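Local atomic coordinates of NalP translocator (Neisseria meningitidis, PDB entry 1UYN), a protein that forms the outer-membrane beta-barrel domain of an autotransporter, a hydrophilic pore through which the protease passenger domain is carried to the cell surface. Residues Glu205-Leu211 against Glu233-Arg239. Sequence-based numbering, arbitrary orientation.
Sequences EGTLVGL and ERDLNGR
N237 takes over where the strand pairing with 205-211 gives out, its side-chain amide standing in for a backbone peptide. Its ND2 donates in plane to a lone pair of G206 O (2.9 Å), while its OD1 accepts from L208 N at 2.8 Å in a more bent bond (132°). A chi1 of 69°, with CG between backbone N and carbonyl carbon, carries the amide back to the neighbouring strand. Regular antiparallel pairing precedes it: G210 and R234 exchange both backbone bonds, and L236 N reaches L208 O almost straight.

Next to N237, T207 OG1 donates to G238 O (2.9 Å). T207 CG2 sits over one face of the R239 guanidinium, 3.7 Å above its plane and displaced from its centre. R239 bends at chi3 (-74°) and holds both carboxylate oxygens of D235 from above their plane, NE to OD2 at 2.7 Å and NH2 to OD1; V209 CG2 lies at the edge of the guanidinium.

T207, V209, D235 and R239 face the barrel interior, where D182 of strand 172-192 also binds R239, and E233 pairs with R180 and with K30 of the helix 12-34 that runs inside the barrel. L208 and L236 meet on the outer face, beside L179 of strand 172-192.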
ATOM      1  N   GLU A 205     -12.927   8.439  -8.606  1.00 15.14           N
ATOM      2  CA  GLU A 205     -13.044   8.858  -7.205  1.00 15.94           C
ATOM      3  C   GLU A 205     -11.689   9.280  -6.615  1.00 16.17           C
ATOM      4  O   GLU A 205     -10.755   8.508  -6.575  1.00 17.82           O
ATOM      5  CB  GLU A 205     -13.718   7.758  -6.426  1.00 15.77           C
ATOM      6  CG  GLU A 205     -13.807   7.934  -4.936  1.00 18.67           C
ATOM      7  CD  GLU A 205     -14.969   8.778  -4.483  1.00 22.89           C
ATOM      8  OE1 GLU A 205     -15.749   9.235  -5.342  1.00 22.71           O
ATOM      9  OE2 GLU A 205     -15.080   8.994  -3.242  1.00 26.48           O
ATOM     10  N   GLY A 206     -11.593  10.518  -6.157  1.00 15.87           N
ATOM     11  CA  GLY A 206     -10.386  11.032  -5.594  1.00 15.22           C
ATOM     12  C   GLY A 206     -10.475  11.237  -4.100  1.00 15.96           C
ATOM     13  O   GLY A 206     -11.368  12.006  -3.652  1.00 16.04           O
ATOM     14  N   THR A 207      -9.507  10.657  -3.347  1.00 15.79           N
ATOM     15  CA  THR A 207      -9.484  10.736  -1.903  1.00 15.99           C
ATOM     16  C   THR A 207      -8.137  11.241  -1.313  1.00 16.89           C
ATOM     17  O   THR A 207      -7.069  10.658  -1.503  1.00 16.95           O
ATOM     18  CB  THR A 207      -9.805   9.359  -1.336  1.00 16.53           C
ATOM     19  OG1 THR A 207     -11.050   8.885  -1.850  1.00 16.49           O
ATOM     20  CG2 THR A 207     -10.087   9.431   0.151  1.00 17.50           C
ATOM     21  N   LEU A 208      -8.210  12.350  -0.589  1.00 16.73           N
ATOM     22  CA  LEU A 208      -7.117  12.812   0.230  1.00 15.95           C
ATOM     23  C   LEU A 208      -7.060  12.066   1.528  1.00 15.60           C
ATOM     24  O   LEU A 208      -8.086  11.860   2.166  1.00 14.79           O
ATOM     25  CB  LEU A 208      -7.301  14.282   0.554  1.00 16.35           C
ATOM     26  CG  LEU A 208      -6.058  15.061   0.965  1.00 15.80           C
ATOM     27  CD1 LEU A 208      -5.001  15.059  -0.098  1.00 13.58           C
ATOM     28  CD2 LEU A 208      -6.556  16.472   1.203  1.00 17.06           C
ATOM     29  N   VAL A 209      -5.837  11.714   1.913  1.00 15.56           N
ATOM     30  CA  VAL A 209      -5.516  10.934   3.113  1.00 15.65           C
ATOM     31  C   VAL A 209      -4.475  11.701   3.910  1.00 15.75           C
ATOM     32  O   VAL A 209      -3.421  12.103   3.375  1.00 16.54           O
ATOM     33  CB  VAL A 209      -4.884   9.531   2.757  1.00 15.27           C
ATOM     34  CG1 VAL A 209      -4.728   8.702   4.018  1.00 15.80           C
ATOM     35  CG2 VAL A 209      -5.733   8.764   1.750  1.00 14.34           C
ATOM     36  N   GLY A 210      -4.740  11.894   5.183  1.00 15.68           N
ATOM     37  CA  GLY A 210      -3.762  12.496   6.071  1.00 15.47           C
ATOM     38  C   GLY A 210      -3.070  11.391   6.818  1.00 15.68           C
ATOM     39  O   GLY A 210      -3.675  10.410   7.216  1.00 13.95           O
ATOM     40  N   LEU A 211      -1.780  11.594   7.020  1.00 17.68           N
ATOM     41  CA  LEU A 211      -0.816  10.576   7.475  1.00 18.81           C
ATOM     42  C   LEU A 211       0.111  11.269   8.429  1.00 19.41           C
ATOM     43  O   LEU A 211       0.381  12.465   8.290  1.00 19.58           O
ATOM     44  CB  LEU A 211       0.023  10.044   6.314  1.00 18.47           C
ATOM     45  CG  LEU A 211      -0.791   9.438   5.181  1.00 21.53           C
ATOM     46  CD1 LEU A 211      -0.022   9.550   3.857  1.00 24.90           C
ATOM     47  CD2 LEU A 211      -1.156   7.973   5.463  1.00 20.68           C
ATOM     48  N   GLU A 233      -3.687   7.547  10.313  1.00 23.23           N
ATOM     49  CA  GLU A 233      -4.066   7.576   8.905  1.00 23.34           C
ATOM     50  C   GLU A 233      -5.591   7.666   8.831  1.00 22.38           C
ATOM     51  O   GLU A 233      -6.304   7.035   9.589  1.00 22.45           O
ATOM     52  CB  GLU A 233      -3.513   6.337   8.229  1.00 23.62           C
ATOM     53  CG  GLU A 233      -4.081   5.997   6.857  1.00 27.47           C
ATOM     54  CD  GLU A 233      -3.061   5.266   5.945  1.00 33.81           C
ATOM     55  OE1 GLU A 233      -1.862   4.998   6.409  1.00 35.43           O
ATOM     56  OE2 GLU A 233      -3.437   5.021   4.761  1.00 28.23           O
ATOM     57  N   ARG A 234      -6.096   8.501   7.951  1.00 21.64           N
ATOM     58  CA  ARG A 234      -7.514   8.784   7.928  1.00 21.17           C
ATOM     59  C   ARG A 234      -7.902   9.413   6.612  1.00 20.63           C
ATOM     60  O   ARG A 234      -7.267  10.346   6.172  1.00 20.69           O
ATOM     61  CB  ARG A 234      -7.868   9.759   9.043  1.00 21.44           C
ATOM     62  CG  ARG A 234      -9.351   9.964   9.267  1.00 20.91           C
ATOM     63  CD  ARG A 234      -9.594  10.977  10.305  1.00 23.66           C
ATOM     64  NE  ARG A 234     -10.886  10.869  10.976  1.00 24.50           N
ATOM     65  CZ  ARG A 234     -11.986  11.335  10.467  1.00 27.77           C
ATOM     66  NH1 ARG A 234     -12.006  11.911   9.257  1.00 31.75           N
ATOM     67  NH2 ARG A 234     -13.088  11.224  11.155  1.00 29.97           N
ATOM     68  N   ASP A 235      -8.979   8.958   6.004  1.00 19.90           N
ATOM     69  CA  ASP A 235      -9.420   9.630   4.803  1.00 19.84           C
ATOM     70  C   ASP A 235      -9.952  10.994   5.222  1.00 19.12           C
ATOM     71  O   ASP A 235     -10.568  11.151   6.267  1.00 19.40           O
ATOM     72  CB  ASP A 235     -10.444   8.801   4.035  1.00 19.85           C
ATOM     73  CG  ASP A 235      -9.856   7.517   3.468  1.00 19.25           C
ATOM     74  OD1 ASP A 235      -8.631   7.328   3.440  1.00 21.01           O
ATOM     75  OD2 ASP A 235     -10.554   6.600   3.024  1.00 24.02           O
ATOM     76  N   LEU A 236      -9.610  12.004   4.452  1.00 18.72           N
ATOM     77  CA  LEU A 236     -10.009  13.360   4.768  1.00 18.90           C
ATOM     78  C   LEU A 236     -11.288  13.720   4.043  1.00 18.38           C
ATOM     79  O   LEU A 236     -11.934  14.707   4.410  1.00 19.24           O
ATOM     80  CB  LEU A 236      -8.858  14.354   4.475  1.00 19.06           C
ATOM     81  CG  LEU A 236      -7.574  13.987   5.222  1.00 18.64           C
ATOM     82  CD1 LEU A 236      -6.470  15.018   5.020  1.00 19.29           C
ATOM     83  CD2 LEU A 236      -7.895  13.795   6.709  1.00 18.22           C
ATOM     84  N   ASN A 237     -11.652  12.900   3.058  1.00 18.52           N
ATOM     85  CA  ASN A 237     -12.916  13.009   2.325  1.00 18.64           C
ATOM     86  C   ASN A 237     -13.500  11.666   2.003  1.00 19.47           C
ATOM     87  O   ASN A 237     -13.074  10.657   2.520  1.00 20.34           O
ATOM     88  CB  ASN A 237     -12.766  13.863   1.063  1.00 18.37           C
ATOM     89  CG  ASN A 237     -11.909  13.213  -0.033  1.00 19.18           C
ATOM     90  OD1 ASN A 237     -10.842  12.630   0.236  1.00 21.14           O
ATOM     91  ND2 ASN A 237     -12.337  13.379  -1.289  1.00 15.98           N
ATOM     92  N   GLY A 238     -14.495  11.640   1.149  1.00 21.31           N
ATOM     93  CA  GLY A 238     -15.204  10.405   0.844  1.00 22.19           C
ATOM     94  C   GLY A 238     -14.424   9.405   0.033  1.00 22.79           C
ATOM     95  O   GLY A 238     -13.631   9.754  -0.858  1.00 23.89           O
ATOM     96  N   ARG A 239     -14.622   8.140   0.353  1.00 23.40           N
ATOM     97  CA  ARG A 239     -13.991   7.085  -0.412  1.00 23.27           C
ATOM     98  C   ARG A 239     -15.078   6.096  -0.677  1.00 24.16           C
ATOM     99  O   ARG A 239     -15.217   5.117   0.018  1.00 24.94           O
ATOM    100  CB  ARG A 239     -12.842   6.450   0.341  1.00 22.79           C
ATOM    101  CG  ARG A 239     -11.999   5.532  -0.522  1.00 21.37           C
ATOM    102  CD  ARG A 239     -11.002   4.715   0.245  1.00 20.22           C
ATOM    103  NE  ARG A 239      -9.835   5.469   0.736  1.00 21.00           N
ATOM    104  CZ  ARG A 239      -8.756   5.791  -0.003  1.00 18.96           C
ATOM    105  NH1 ARG A 239      -8.687   5.477  -1.303  1.00 20.20           N
ATOM    106  NH2 ARG A 239      -7.759   6.447   0.560  1.00 14.45           N
TER